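Local coordinates for vesicular integral-membrane protein VIP36 (Canis lupus familiaris, PDB 2DUR) that acts as a calcium-dependent lectin of the early secretory pathway, using its lumenal domain to bind high-mannose glycans on glycoproteins being transported and sorted, at residues I85-T90 / F205-G210; G97-S102 / A110-T115. All blocks are in the same frame, centred on the assembly; numbering follows the deposited sequence.

Contact 1 (I85-T90 / F205-G210); sequences IALWYT and FGASAG
Ala86 and Ser208 form a hydrogen-bonded pair between antiparallel strands 85-90 and 205-210. These are neighbouring strands in the seven-stranded sheet of the L-type lectin beta sandwich. The pair is joined by Ala86 N to Ser208 O and by Ser208 N to Ala86 O. Trp88 and Gly206 make the next such pair, with Gly206 N to Trp88 O at 3.0 Å. CA-H...O contacts fill the alternate positions, as from Phe205 CA to Trp88 O at 3.2 Å.

Apolar contacts lie on the face of Ile85, Leu87 and Tyr89, which looks toward the second sheet. Leu87 CD2 meets Ala207 CB at 3.8 Å, and Ile85 CG1 reaches Ala209 CB. Tyr89 CD1 sits over one face of the Phe205 ring, near its rim, 3.7 Å from Phe205 CE1. The two ring planes are 46° apart.

The polar side-chain contact is on the other face. Ser208 OG lies between the backbone N and the carbonyl carbon (chi1 65°). It accepts from the indole Trp88 NE1 and also bonds to Phe100 O, so this buried hydroxyl has two partners. The Trp88 NE1 to Ser208 OG bond is 2.8 Å long, nearly straight at 173°, and in the indole plane.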
# COMPACT_ATOMS: atom_id res chain seq x y z
N ILE A 85 -7.70 -2.62 0.53
CA ILE A 85 -6.33 -2.98 0.20
C ILE A 85 -5.38 -2.27 1.16
O ILE A 85 -5.66 -1.12 1.54
CB ILE A 85 -5.99 -2.52 -1.28
CG1 ILE A 85 -6.74 -3.41 -2.29
CG2 ILE A 85 -4.47 -2.51 -1.53
CD1 ILE A 85 -6.65 -2.87 -3.75
N ALA A 86 -4.27 -2.92 1.49
CA ALA A 86 -3.13 -2.24 2.17
C ALA A 86 -1.89 -2.36 1.30
O ALA A 86 -1.65 -3.40 0.70
CB ALA A 86 -2.85 -2.87 3.54
N LEU A 87 -1.13 -1.26 1.22
CA LEU A 87 0.18 -1.24 0.59
C LEU A 87 1.19 -1.10 1.70
O LEU A 87 0.97 -0.33 2.62
CB LEU A 87 0.29 -0.01 -0.33
CG LEU A 87 -0.80 0.03 -1.40
CD1 LEU A 87 -0.70 1.32 -2.20
CD2 LEU A 87 -0.70 -1.20 -2.32
N TRP A 88 2.30 -1.84 1.59
CA TRP A 88 3.23 -1.98 2.67
C TRP A 88 4.64 -1.62 2.27
O TRP A 88 5.09 -1.95 1.16
CB TRP A 88 3.24 -3.44 3.14
CG TRP A 88 1.92 -3.92 3.60
CD1 TRP A 88 1.04 -4.69 2.90
CD2 TRP A 88 1.31 -3.66 4.87
NE1 TRP A 88 -0.10 -4.93 3.65
CE2 TRP A 88 0.06 -4.34 4.88
CE3 TRP A 88 1.72 -2.93 6.02
CZ2 TRP A 88 -0.81 -4.28 5.98
CZ3 TRP A 88 0.86 -2.92 7.14
CH2 TRP A 88 -0.38 -3.59 7.12
N TYR A 89 5.34 -0.99 3.20
CA TYR A 89 6.80 -0.91 3.16
C TYR A 89 7.26 -1.26 4.57
O TYR A 89 7.24 -0.43 5.49
CB TYR A 89 7.23 0.49 2.72
CG TYR A 89 8.72 0.70 2.76
CD1 TYR A 89 9.54 0.17 1.76
CD2 TYR A 89 9.32 1.43 3.80
CE1 TYR A 89 10.92 0.35 1.79
CE2 TYR A 89 10.72 1.63 3.84
CZ TYR A 89 11.50 1.10 2.82
OH TYR A 89 12.87 1.29 2.85
N THR A 90 7.60 -2.53 4.76
CA THR A 90 7.73 -3.07 6.12
C THR A 90 8.94 -3.97 6.32
O THR A 90 9.47 -4.56 5.38
CB THR A 90 6.46 -3.85 6.57
OG1 THR A 90 6.18 -4.91 5.64
CG2 THR A 90 5.25 -2.93 6.69
N PHE A 205 8.54 -4.00 -0.11
CA PHE A 205 7.25 -3.59 -0.63
C PHE A 205 6.31 -4.79 -0.70
O PHE A 205 6.70 -5.89 -1.08
CB PHE A 205 7.36 -2.95 -2.01
CG PHE A 205 8.00 -1.58 -1.96
CD1 PHE A 205 7.26 -0.52 -1.48
CD2 PHE A 205 9.32 -1.39 -2.36
CE1 PHE A 205 7.80 0.75 -1.41
CE2 PHE A 205 9.90 -0.10 -2.29
CZ PHE A 205 9.12 0.95 -1.81
N GLY A 206 5.07 -4.54 -0.34
CA GLY A 206 4.02 -5.58 -0.41
C GLY A 206 2.65 -4.97 -0.64
O GLY A 206 2.46 -3.75 -0.53
N ALA A 207 1.68 -5.81 -0.99
CA ALA A 207 0.29 -5.34 -1.09
C ALA A 207 -0.56 -6.50 -0.59
O ALA A 207 -0.20 -7.67 -0.78
CB ALA A 207 -0.11 -4.98 -2.54
N SER A 208 -1.67 -6.17 0.06
CA SER A 208 -2.57 -7.19 0.55
C SER A 208 -4.01 -6.70 0.53
O SER A 208 -4.30 -5.50 0.39
CB SER A 208 -2.15 -7.64 1.96
OG SER A 208 -2.29 -6.56 2.89
N ALA A 209 -4.93 -7.64 0.65
CA ALA A 209 -6.32 -7.28 0.76
C ALA A 209 -7.05 -8.30 1.59
O ALA A 209 -6.60 -9.43 1.71
CB ALA A 209 -6.98 -7.17 -0.63
N GLY A 210 -8.17 -7.87 2.15
CA GLY A 210 -8.98 -8.78 2.94
C GLY A 210 -10.46 -8.57 2.65
O GLY A 210 -10.88 -7.47 2.28

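Contact 2 (G97-S102 / A110-T115); sequences GPVFGS and AIFLDT. With CA (calcium ion), chain E.
Phe100 packs against Phe112 and Asp114, bringing a turn down onto strand 110-114 beside the calcium site of this L-type lectin. The turn is a type I' beta turn from Val99 to Ser102. It is closed by Ser102 N to Val99 O at 3.0 Å. Phe100 has positive phi and psi, as expected of this turn type.

Phe100 CB is directed toward the strand. CG is anti to the carbonyl carbon (chi1 -55°), and the ring lies across the side chains of Phe112 and Asp114, at about a right angle to each. CD2 meets Phe112 CD1 at 3.6 Å. CE2 lies closer still to Phe112 CD1, at 3.5 Å, and also touches Phe112 CG. The planes of the two rings are 36° apart. Val99 CG1 adds a contact to Phe112 CE1 at 3.5 Å. On the other edge, Phe100 CE1 comes near Asp114 CA.

At the tip, Phe100 CZ is 3.9 Å from Asp114 CG, which lies in the ring plane. The carboxylate is turned 74° from that plane. The ring thus packs beside a first-shell ligand. Tyr116, Asn118, Asp145 and two waters complete the metal shell. Asp114 binds the calcium ion through both oxygens, OD1 and OD2, each at 2.5 Å.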
# COMPACT_ATOMS: atom_id res chain seq x y z
N GLY A 97 -2.56 -11.78 8.33
CA GLY A 97 -3.15 -11.23 9.55
C GLY A 97 -4.40 -10.43 9.26
O GLY A 97 -4.93 -10.46 8.13
N PRO A 98 -4.90 -9.71 10.27
CA PRO A 98 -6.18 -9.03 10.24
C PRO A 98 -6.15 -7.64 9.59
O PRO A 98 -7.20 -6.99 9.46
CB PRO A 98 -6.51 -8.89 11.73
CG PRO A 98 -5.15 -8.70 12.39
CD PRO A 98 -4.23 -9.61 11.59
N VAL A 99 -4.96 -7.16 9.23
CA VAL A 99 -4.84 -5.81 8.69
C VAL A 99 -4.87 -5.88 7.15
O VAL A 99 -3.84 -6.05 6.50
CB VAL A 99 -3.60 -5.06 9.19
CG1 VAL A 99 -3.70 -3.61 8.79
CG2 VAL A 99 -3.50 -5.14 10.73
N PHE A 100 -6.08 -5.82 6.61
CA PHE A 100 -6.29 -6.07 5.17
C PHE A 100 -5.47 -7.25 4.67
O PHE A 100 -4.87 -7.19 3.59
CB PHE A 100 -5.99 -4.79 4.38
CG PHE A 100 -6.78 -3.62 4.86
CD1 PHE A 100 -8.11 -3.45 4.47
CD2 PHE A 100 -6.23 -2.72 5.79
CE1 PHE A 100 -8.87 -2.38 4.94
CE2 PHE A 100 -6.99 -1.66 6.27
CZ PHE A 100 -8.31 -1.46 5.85
N GLY A 101 -5.47 -8.34 5.42
CA GLY A 101 -4.79 -9.55 4.98
C GLY A 101 -3.40 -9.79 5.49
O GLY A 101 -2.90 -10.90 5.33
N SER A 102 -2.75 -8.78 6.12
CA SER A 102 -1.38 -8.89 6.58
C SER A 102 -1.27 -8.66 8.12
O SER A 102 -2.25 -8.26 8.76
CB SER A 102 -0.51 -7.86 5.85
OG SER A 102 0.87 -8.02 6.12
N ALA A 110 2.29 1.71 6.34
CA ALA A 110 1.08 1.18 5.67
C ALA A 110 0.31 2.31 5.03
O ALA A 110 0.21 3.40 5.60
CB ALA A 110 0.17 0.48 6.68
N ILE A 111 -0.19 2.05 3.82
CA ILE A 111 -1.18 2.91 3.20
C ILE A 111 -2.43 2.03 3.05
O ILE A 111 -2.42 1.00 2.35
CB ILE A 111 -0.71 3.46 1.83
CG1 ILE A 111 0.71 4.09 1.94
CG2 ILE A 111 -1.75 4.45 1.26
CD1 ILE A 111 1.84 3.14 1.59
N PHE A 112 -3.50 2.44 3.71
CA PHE A 112 -4.74 1.65 3.69
C PHE A 112 -5.74 2.29 2.75
O PHE A 112 -5.97 3.49 2.84
CB PHE A 112 -5.38 1.65 5.08
CG PHE A 112 -4.50 1.10 6.16
CD1 PHE A 112 -3.83 -0.11 6.01
CD2 PHE A 112 -4.33 1.83 7.34
CE1 PHE A 112 -3.03 -0.63 7.04
CE2 PHE A 112 -3.58 1.31 8.39
CZ PHE A 112 -2.91 0.10 8.23
N LEU A 113 -6.39 1.47 1.92
CA LEU A 113 -7.49 1.93 1.05
C LEU A 113 -8.71 1.17 1.60
O LEU A 113 -8.97 0.02 1.22
CB LEU A 113 -7.20 1.54 -0.40
CG LEU A 113 -6.12 2.35 -1.12
CD1 LEU A 113 -4.76 1.89 -0.68
CD2 LEU A 113 -6.25 2.14 -2.63
N ASP A 114 -9.40 1.80 2.54
CA ASP A 114 -10.46 1.15 3.34
C ASP A 114 -11.81 1.49 2.72
O ASP A 114 -12.16 2.65 2.61
CB ASP A 114 -10.35 1.69 4.79
CG ASP A 114 -11.30 0.99 5.77
OD1 ASP A 114 -11.12 1.16 7.01
OD2 ASP A 114 -12.20 0.26 5.31
N THR A 115 -12.59 0.47 2.32
CA THR A 115 -13.84 0.69 1.62
C THR A 115 -15.09 0.50 2.47
O THR A 115 -16.20 0.70 1.98
CB THR A 115 -13.97 -0.28 0.43
OG1 THR A 115 -13.94 -1.61 0.93
CG2 THR A 115 -12.83 -0.10 -0.60
CA CA E . -12.96 -0.45 7.57
O HOH W 1 -12.80 -2.42 6.15
O HOH W 2 -11.15 -1.23 9.01

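Overall arrangement
Both contacts are buried, but contact 1 is nearer the chain centre and contact 2 nearer the calcium and glycan sites. They share one sheet: strand 84-90 lies between 204-211 and 109-114, and Ile85 O to Leu113 N, probably a hydrogen bond, ties the two pairs together. Contact 1 is chiefly backbone pairing within the sheet. Contact 2 is side-chain packing of a turn across the sheet's face, with a metal ligand at one end. The turn also reaches contact 1, where Trp88 CZ2 packs 3.5 Å from Val99 O. The same indole touches strand 109-114, through Trp88 CZ3 on Ala110 CB.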